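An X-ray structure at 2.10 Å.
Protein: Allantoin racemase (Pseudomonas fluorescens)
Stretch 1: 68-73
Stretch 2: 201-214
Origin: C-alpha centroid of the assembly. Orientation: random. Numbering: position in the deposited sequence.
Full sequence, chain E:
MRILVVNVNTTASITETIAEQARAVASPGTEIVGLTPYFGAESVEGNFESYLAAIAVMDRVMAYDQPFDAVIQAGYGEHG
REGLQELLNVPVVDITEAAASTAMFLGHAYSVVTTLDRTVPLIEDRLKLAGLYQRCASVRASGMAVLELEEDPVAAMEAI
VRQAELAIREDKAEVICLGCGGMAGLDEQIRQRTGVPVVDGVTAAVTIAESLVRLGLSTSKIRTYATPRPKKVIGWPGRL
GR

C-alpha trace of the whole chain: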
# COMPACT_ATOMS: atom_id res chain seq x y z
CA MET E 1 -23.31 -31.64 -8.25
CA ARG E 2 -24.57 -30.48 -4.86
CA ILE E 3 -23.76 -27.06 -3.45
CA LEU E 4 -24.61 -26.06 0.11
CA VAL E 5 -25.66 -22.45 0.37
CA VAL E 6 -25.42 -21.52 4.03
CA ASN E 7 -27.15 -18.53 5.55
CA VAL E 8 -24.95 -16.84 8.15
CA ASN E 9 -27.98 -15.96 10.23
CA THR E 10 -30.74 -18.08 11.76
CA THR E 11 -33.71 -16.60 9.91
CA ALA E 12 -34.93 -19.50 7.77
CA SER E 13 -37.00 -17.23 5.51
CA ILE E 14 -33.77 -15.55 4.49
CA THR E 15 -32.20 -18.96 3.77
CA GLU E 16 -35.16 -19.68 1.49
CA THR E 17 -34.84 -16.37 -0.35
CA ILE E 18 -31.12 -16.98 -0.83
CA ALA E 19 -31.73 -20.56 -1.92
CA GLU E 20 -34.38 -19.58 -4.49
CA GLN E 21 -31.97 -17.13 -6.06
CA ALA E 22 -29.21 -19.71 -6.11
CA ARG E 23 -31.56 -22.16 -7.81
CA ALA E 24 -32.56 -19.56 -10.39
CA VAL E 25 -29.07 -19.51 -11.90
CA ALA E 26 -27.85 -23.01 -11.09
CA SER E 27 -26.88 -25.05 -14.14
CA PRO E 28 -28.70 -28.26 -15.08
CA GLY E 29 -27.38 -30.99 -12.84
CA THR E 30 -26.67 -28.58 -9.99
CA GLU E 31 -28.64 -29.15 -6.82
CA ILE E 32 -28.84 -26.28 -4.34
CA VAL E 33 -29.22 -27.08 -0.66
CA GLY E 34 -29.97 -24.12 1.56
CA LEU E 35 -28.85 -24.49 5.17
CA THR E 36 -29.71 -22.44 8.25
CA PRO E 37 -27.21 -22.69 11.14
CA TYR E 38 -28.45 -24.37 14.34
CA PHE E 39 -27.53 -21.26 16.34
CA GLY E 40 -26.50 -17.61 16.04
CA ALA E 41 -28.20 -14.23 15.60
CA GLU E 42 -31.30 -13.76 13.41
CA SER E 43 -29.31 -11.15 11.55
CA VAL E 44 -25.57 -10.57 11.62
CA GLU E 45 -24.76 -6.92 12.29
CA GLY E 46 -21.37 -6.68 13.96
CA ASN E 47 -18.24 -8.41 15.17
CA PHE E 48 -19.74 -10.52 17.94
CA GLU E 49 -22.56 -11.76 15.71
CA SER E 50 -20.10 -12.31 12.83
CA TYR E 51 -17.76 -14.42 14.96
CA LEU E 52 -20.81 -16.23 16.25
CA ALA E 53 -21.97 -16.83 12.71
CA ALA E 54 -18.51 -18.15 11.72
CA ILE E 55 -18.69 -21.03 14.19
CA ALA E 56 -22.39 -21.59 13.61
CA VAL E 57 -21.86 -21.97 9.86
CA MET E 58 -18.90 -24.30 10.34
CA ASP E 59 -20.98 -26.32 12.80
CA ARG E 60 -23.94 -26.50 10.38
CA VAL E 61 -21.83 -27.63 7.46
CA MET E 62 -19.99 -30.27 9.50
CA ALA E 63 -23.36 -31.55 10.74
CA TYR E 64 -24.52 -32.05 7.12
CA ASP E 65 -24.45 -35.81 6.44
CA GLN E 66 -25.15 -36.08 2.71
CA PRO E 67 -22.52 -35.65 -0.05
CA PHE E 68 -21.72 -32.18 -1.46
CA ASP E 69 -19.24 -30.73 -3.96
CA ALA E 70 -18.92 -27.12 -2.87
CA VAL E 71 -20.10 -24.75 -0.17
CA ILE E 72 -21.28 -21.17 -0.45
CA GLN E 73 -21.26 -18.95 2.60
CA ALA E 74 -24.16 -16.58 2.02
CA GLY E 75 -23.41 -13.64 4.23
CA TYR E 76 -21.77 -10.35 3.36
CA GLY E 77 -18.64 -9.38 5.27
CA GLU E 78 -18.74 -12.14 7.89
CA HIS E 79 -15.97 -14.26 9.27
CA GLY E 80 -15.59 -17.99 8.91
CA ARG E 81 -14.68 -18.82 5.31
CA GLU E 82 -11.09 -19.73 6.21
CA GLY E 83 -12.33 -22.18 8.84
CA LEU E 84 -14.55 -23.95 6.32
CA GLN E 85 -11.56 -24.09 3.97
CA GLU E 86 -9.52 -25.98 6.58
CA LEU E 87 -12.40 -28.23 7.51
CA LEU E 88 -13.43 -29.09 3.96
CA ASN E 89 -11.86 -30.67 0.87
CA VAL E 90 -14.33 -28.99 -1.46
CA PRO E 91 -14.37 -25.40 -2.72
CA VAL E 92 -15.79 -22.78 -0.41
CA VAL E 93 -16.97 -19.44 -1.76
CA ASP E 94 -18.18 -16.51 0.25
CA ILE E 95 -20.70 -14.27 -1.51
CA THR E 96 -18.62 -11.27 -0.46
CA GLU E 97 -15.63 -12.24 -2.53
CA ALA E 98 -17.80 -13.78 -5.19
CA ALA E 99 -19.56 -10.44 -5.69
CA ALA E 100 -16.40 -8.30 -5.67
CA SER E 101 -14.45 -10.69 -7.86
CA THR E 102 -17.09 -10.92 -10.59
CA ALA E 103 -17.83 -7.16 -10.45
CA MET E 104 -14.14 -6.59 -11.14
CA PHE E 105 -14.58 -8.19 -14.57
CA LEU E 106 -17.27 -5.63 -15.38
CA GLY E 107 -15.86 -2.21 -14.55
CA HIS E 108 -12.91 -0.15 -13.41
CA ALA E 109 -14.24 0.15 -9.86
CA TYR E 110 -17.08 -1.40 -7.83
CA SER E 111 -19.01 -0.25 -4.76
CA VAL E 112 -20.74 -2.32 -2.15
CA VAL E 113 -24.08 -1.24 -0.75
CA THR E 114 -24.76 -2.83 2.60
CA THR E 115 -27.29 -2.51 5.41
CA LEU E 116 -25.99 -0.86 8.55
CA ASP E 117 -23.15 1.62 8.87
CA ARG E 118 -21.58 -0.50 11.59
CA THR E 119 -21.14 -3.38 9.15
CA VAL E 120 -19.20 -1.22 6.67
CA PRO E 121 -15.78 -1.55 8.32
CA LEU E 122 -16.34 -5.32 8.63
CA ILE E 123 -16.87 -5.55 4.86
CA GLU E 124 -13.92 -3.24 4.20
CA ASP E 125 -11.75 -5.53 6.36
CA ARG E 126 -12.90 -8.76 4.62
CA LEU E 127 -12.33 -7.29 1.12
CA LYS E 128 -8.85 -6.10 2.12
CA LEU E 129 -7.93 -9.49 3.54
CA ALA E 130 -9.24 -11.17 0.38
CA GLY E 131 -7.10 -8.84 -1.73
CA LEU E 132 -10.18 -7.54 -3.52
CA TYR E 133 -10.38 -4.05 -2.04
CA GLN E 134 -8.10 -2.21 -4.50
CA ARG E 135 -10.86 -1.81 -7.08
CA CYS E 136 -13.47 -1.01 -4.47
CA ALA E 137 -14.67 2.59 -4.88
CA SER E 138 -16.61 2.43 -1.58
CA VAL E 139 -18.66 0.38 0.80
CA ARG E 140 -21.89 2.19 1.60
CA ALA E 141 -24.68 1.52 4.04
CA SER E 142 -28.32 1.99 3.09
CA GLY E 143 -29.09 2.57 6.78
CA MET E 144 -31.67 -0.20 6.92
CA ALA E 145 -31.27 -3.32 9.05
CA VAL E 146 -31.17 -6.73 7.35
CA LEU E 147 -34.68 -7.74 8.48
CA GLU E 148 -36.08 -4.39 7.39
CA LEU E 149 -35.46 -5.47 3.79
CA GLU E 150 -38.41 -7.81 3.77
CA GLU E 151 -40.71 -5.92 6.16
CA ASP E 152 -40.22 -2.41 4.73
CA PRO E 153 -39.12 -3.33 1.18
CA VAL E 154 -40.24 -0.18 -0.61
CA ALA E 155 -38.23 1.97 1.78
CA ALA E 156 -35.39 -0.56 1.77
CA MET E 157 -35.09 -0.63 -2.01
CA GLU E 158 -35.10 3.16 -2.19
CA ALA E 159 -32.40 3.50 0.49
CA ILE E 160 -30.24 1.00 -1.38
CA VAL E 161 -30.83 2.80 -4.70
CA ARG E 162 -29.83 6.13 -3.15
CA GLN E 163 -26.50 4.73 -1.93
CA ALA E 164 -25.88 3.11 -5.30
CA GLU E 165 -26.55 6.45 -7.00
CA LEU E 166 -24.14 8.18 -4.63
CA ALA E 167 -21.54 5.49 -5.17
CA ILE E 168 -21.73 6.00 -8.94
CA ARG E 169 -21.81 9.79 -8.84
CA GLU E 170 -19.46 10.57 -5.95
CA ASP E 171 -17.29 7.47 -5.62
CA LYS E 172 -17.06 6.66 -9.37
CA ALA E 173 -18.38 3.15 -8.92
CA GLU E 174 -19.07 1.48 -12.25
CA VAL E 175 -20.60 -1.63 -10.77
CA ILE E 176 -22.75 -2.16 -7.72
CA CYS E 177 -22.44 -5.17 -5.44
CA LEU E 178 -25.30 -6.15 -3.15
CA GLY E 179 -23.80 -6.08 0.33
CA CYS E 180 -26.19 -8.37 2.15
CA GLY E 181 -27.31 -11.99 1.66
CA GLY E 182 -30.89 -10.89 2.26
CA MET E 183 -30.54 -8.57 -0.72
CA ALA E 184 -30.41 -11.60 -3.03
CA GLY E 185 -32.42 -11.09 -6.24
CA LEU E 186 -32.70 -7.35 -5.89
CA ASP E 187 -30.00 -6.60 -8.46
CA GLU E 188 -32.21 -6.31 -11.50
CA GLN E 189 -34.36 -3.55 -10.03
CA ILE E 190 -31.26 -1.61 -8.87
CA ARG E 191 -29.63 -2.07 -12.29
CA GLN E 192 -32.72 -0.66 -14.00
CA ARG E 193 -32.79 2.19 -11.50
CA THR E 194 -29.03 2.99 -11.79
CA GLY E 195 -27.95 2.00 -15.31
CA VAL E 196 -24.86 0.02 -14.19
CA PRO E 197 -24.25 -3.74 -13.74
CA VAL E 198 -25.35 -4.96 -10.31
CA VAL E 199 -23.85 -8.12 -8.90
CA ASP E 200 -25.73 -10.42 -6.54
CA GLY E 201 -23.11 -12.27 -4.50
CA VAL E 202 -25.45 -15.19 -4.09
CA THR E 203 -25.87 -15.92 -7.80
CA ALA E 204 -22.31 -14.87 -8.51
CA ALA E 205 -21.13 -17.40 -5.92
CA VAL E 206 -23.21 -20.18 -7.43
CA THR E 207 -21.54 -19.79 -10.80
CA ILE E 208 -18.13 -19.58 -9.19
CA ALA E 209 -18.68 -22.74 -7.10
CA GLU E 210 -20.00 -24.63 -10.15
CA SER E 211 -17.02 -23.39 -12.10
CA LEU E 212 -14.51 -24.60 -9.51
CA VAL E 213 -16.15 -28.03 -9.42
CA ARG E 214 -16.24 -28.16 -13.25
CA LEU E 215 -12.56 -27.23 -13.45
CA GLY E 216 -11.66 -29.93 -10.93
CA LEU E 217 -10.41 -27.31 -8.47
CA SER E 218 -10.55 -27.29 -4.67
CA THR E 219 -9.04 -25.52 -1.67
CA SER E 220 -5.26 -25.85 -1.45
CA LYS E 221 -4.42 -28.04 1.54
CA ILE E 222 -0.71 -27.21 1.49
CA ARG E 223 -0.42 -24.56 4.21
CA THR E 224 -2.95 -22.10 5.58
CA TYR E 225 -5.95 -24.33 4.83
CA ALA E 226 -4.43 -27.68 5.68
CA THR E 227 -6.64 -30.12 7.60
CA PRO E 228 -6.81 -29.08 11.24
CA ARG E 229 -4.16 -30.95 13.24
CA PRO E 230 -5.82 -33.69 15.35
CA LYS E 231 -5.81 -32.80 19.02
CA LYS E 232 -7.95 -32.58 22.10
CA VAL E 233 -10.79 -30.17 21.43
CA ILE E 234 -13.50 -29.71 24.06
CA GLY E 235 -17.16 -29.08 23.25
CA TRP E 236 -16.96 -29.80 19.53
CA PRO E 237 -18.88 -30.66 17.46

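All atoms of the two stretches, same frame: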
# COMPACT_ATOMS: atom_id res chain seq x y z
N PHE E 68 -21.66 -33.50 -0.82
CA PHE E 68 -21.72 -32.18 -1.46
C PHE E 68 -20.37 -31.84 -2.11
O PHE E 68 -19.33 -32.39 -1.74
CB PHE E 68 -22.18 -31.08 -0.50
CG PHE E 68 -21.36 -30.96 0.77
CD1 PHE E 68 -20.32 -30.03 0.86
CD2 PHE E 68 -21.64 -31.75 1.88
CE1 PHE E 68 -19.56 -29.91 2.04
CE2 PHE E 68 -20.90 -31.64 3.05
CZ PHE E 68 -19.85 -30.71 3.14
N ASP E 69 -20.41 -30.96 -3.11
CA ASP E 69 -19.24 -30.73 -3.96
C ASP E 69 -18.63 -29.36 -3.77
O ASP E 69 -17.52 -29.12 -4.23
CB ASP E 69 -19.60 -30.92 -5.43
CG ASP E 69 -20.22 -32.26 -5.69
OD1 ASP E 69 -19.46 -33.23 -5.89
OD2 ASP E 69 -21.48 -32.35 -5.66
N ALA E 70 -19.36 -28.47 -3.10
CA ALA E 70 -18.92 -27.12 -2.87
C ALA E 70 -19.80 -26.53 -1.80
O ALA E 70 -20.89 -27.05 -1.52
CB ALA E 70 -18.99 -26.29 -4.15
N VAL E 71 -19.33 -25.45 -1.19
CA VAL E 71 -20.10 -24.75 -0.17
C VAL E 71 -20.04 -23.26 -0.42
O VAL E 71 -18.97 -22.70 -0.70
CB VAL E 71 -19.58 -25.05 1.26
CG1 VAL E 71 -20.31 -24.18 2.29
CG2 VAL E 71 -19.74 -26.54 1.61
N ILE E 72 -21.20 -22.62 -0.35
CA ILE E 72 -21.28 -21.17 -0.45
C ILE E 72 -21.68 -20.60 0.88
O ILE E 72 -22.69 -21.02 1.45
CB ILE E 72 -22.31 -20.70 -1.49
CG1 ILE E 72 -21.89 -21.09 -2.91
CG2 ILE E 72 -22.47 -19.18 -1.40
CD1 ILE E 72 -23.00 -20.82 -3.95
N GLN E 73 -20.88 -19.66 1.39
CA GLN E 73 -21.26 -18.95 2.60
C GLN E 73 -21.99 -17.67 2.21
O GLN E 73 -21.39 -16.75 1.63
CB GLN E 73 -20.06 -18.68 3.50
CG GLN E 73 -20.43 -17.85 4.72
CD GLN E 73 -19.41 -17.94 5.83
OE1 GLN E 73 -18.89 -19.02 6.13
NE2 GLN E 73 -19.13 -16.81 6.46
N GLY E 201 -24.12 -11.34 -4.98
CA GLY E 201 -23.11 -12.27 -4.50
C GLY E 201 -23.62 -13.69 -4.43
O GLY E 201 -22.87 -14.64 -4.62
N VAL E 202 -24.90 -13.85 -4.14
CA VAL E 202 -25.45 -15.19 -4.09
C VAL E 202 -25.36 -15.91 -5.44
O VAL E 202 -24.85 -17.03 -5.52
CB VAL E 202 -26.89 -15.18 -3.60
CG1 VAL E 202 -27.52 -16.57 -3.78
CG2 VAL E 202 -26.93 -14.74 -2.15
N THR E 203 -25.87 -15.28 -6.49
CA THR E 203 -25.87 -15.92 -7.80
C THR E 203 -24.48 -15.93 -8.39
O THR E 203 -24.11 -16.86 -9.10
CB THR E 203 -26.86 -15.27 -8.77
OG1 THR E 203 -26.61 -13.85 -8.84
CG2 THR E 203 -28.29 -15.52 -8.29
N ALA E 204 -23.72 -14.87 -8.12
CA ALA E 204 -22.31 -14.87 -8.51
C ALA E 204 -21.62 -16.10 -7.93
O ALA E 204 -20.97 -16.85 -8.65
CB ALA E 204 -21.62 -13.60 -8.03
N ALA E 205 -21.80 -16.31 -6.62
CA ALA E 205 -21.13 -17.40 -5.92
C ALA E 205 -21.49 -18.76 -6.48
O ALA E 205 -20.64 -19.65 -6.57
CB ALA E 205 -21.44 -17.35 -4.42
N VAL E 206 -22.77 -18.92 -6.85
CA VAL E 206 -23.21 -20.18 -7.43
C VAL E 206 -22.40 -20.52 -8.66
O VAL E 206 -21.91 -21.64 -8.80
CB VAL E 206 -24.71 -20.17 -7.81
CG1 VAL E 206 -25.08 -21.41 -8.62
CG2 VAL E 206 -25.55 -20.06 -6.55
N THR E 207 -22.27 -19.55 -9.56
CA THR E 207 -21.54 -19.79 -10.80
C THR E 207 -20.08 -20.07 -10.51
O THR E 207 -19.45 -20.91 -11.16
CB THR E 207 -21.66 -18.62 -11.81
OG1 THR E 207 -20.93 -17.49 -11.31
CG2 THR E 207 -23.13 -18.25 -12.05
N ILE E 208 -19.53 -19.37 -9.52
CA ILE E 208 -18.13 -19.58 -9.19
C ILE E 208 -17.93 -20.99 -8.62
O ILE E 208 -17.05 -21.73 -9.08
CB ILE E 208 -17.61 -18.49 -8.22
CG1 ILE E 208 -17.57 -17.14 -8.95
CG2 ILE E 208 -16.22 -18.85 -7.70
CD1 ILE E 208 -17.28 -15.95 -8.04
N ALA E 209 -18.77 -21.39 -7.67
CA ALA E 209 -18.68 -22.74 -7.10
C ALA E 209 -18.81 -23.83 -8.17
O ALA E 209 -18.03 -24.80 -8.19
CB ALA E 209 -19.72 -22.94 -5.99
N GLU E 210 -19.81 -23.68 -9.05
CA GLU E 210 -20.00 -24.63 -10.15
C GLU E 210 -18.75 -24.68 -11.00
O GLU E 210 -18.31 -25.76 -11.43
CB GLU E 210 -21.17 -24.22 -11.04
CG GLU E 210 -22.55 -24.55 -10.49
CD GLU E 210 -23.63 -24.12 -11.45
OE1 GLU E 210 -23.33 -23.28 -12.32
OE2 GLU E 210 -24.79 -24.59 -11.32
N SER E 211 -18.20 -23.50 -11.27
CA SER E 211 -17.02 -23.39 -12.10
C SER E 211 -15.84 -24.16 -11.51
O SER E 211 -15.16 -24.92 -12.20
CB SER E 211 -16.66 -21.93 -12.30
OG SER E 211 -17.72 -21.27 -12.97
N LEU E 212 -15.62 -23.96 -10.21
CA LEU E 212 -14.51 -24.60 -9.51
C LEU E 212 -14.67 -26.12 -9.56
O LEU E 212 -13.70 -26.84 -9.80
CB LEU E 212 -14.42 -24.09 -8.06
CG LEU E 212 -14.03 -22.61 -7.89
CD1 LEU E 212 -14.08 -22.20 -6.41
CD2 LEU E 212 -12.63 -22.35 -8.49
N VAL E 213 -15.89 -26.60 -9.32
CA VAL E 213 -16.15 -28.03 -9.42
C VAL E 213 -15.89 -28.51 -10.85
O VAL E 213 -15.19 -29.52 -11.06
CB VAL E 213 -17.59 -28.37 -8.99
CG1 VAL E 213 -17.88 -29.87 -9.23
CG2 VAL E 213 -17.82 -28.01 -7.52
N ARG E 214 -16.42 -27.78 -11.84
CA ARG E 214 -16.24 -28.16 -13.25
C ARG E 214 -14.79 -28.22 -13.68
O ARG E 214 -14.44 -29.02 -14.54
CB ARG E 214 -16.98 -27.22 -14.19
CG ARG E 214 -18.47 -27.47 -14.31
CD ARG E 214 -19.00 -26.87 -15.61
NE ARG E 214 -19.15 -25.42 -15.53
CZ ARG E 214 -18.76 -24.56 -16.46
NH1 ARG E 214 -18.17 -24.96 -17.57
NH2 ARG E 214 -18.97 -23.26 -16.26

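The centre of the contact is the side chain of Ile 72, which has the largest covered area of any residue in the two stretches, 85 Å². With chi1 at -66° (m) and chi2 at 171° (t), it projects from the strand roughly perpendicular to the helix axis and touches Ala 205 and Ala 209, one turn apart. Its CG2 is 3.7 Å from Ala 205 CB, and its CG1 is 4.2 Å from Ala 209 CB. The terminal CD1 reaches the helix backbone itself, 3.6 Å from Ala 205 C and 3.5 Å from Val 206 N, and also lies 3.7 Å from Val 206 CG2. These are van der Waals contacts: Val 206 N already donates to Val 202 O (3.1 Å), so the methyl rests against a backbone whose polar groups are paired within the helix. Val 206 takes part although its CA-to-CB bond points away from the strand, because CG2 still comes within reach of the isoleucine tip.

Next along the strand, Ala 70 CB meets Ala 209 CB at 3.9 Å. Both CA-to-CB bonds point toward the opposing stretch, and the small side chains accompany a close backbone approach, with Ala 70 CA and Ala 209 CA 6.1 Å apart. The neighbouring pairs in the register, Ile 72 with Ala 205 (CA to CA, 6.6 Å) and Asp 69 with Val 213 (CA to CA, 6.8 Å), show the helix numbering falling as the strand numbering rises. The axes accordingly run nearly antiparallel, at 159°, with a closest approach of 8.6 Å.

Strand alternation selects the strand residues involved. Ala 70 and Ile 72 face the helix, whereas Val 71 and Gln 73 point away and make no contact. On the helix, Ala 205, Ala 209 and Val 213 recur every four residues, placing them along one side. The ladder of i to i+4 hydrogen bonds includes Ala 209 N to Ala 205 O at 2.8 Å and Val 213 N to Ala 209 O at 3.0 Å.

At the outer edge, Val 213, with chi1 at 175° (t), directs CG2 to 4.0 Å from Ala 70 CB, extending the apolar seam. Val 213 CG2 also lies 4.0 Å from Asp 69 CB and 3.5 Å from Asp 69 O, so the polar edge is met by a hydrocarbon group rather than a donor. The carboxylate atom Asp 69 OD2 is hydrogen-bonded elsewhere in the structure. No hydrogen bond crosses between the stretches; the 287 Å² of buried surface, summed over both sides, reflects apolar packing.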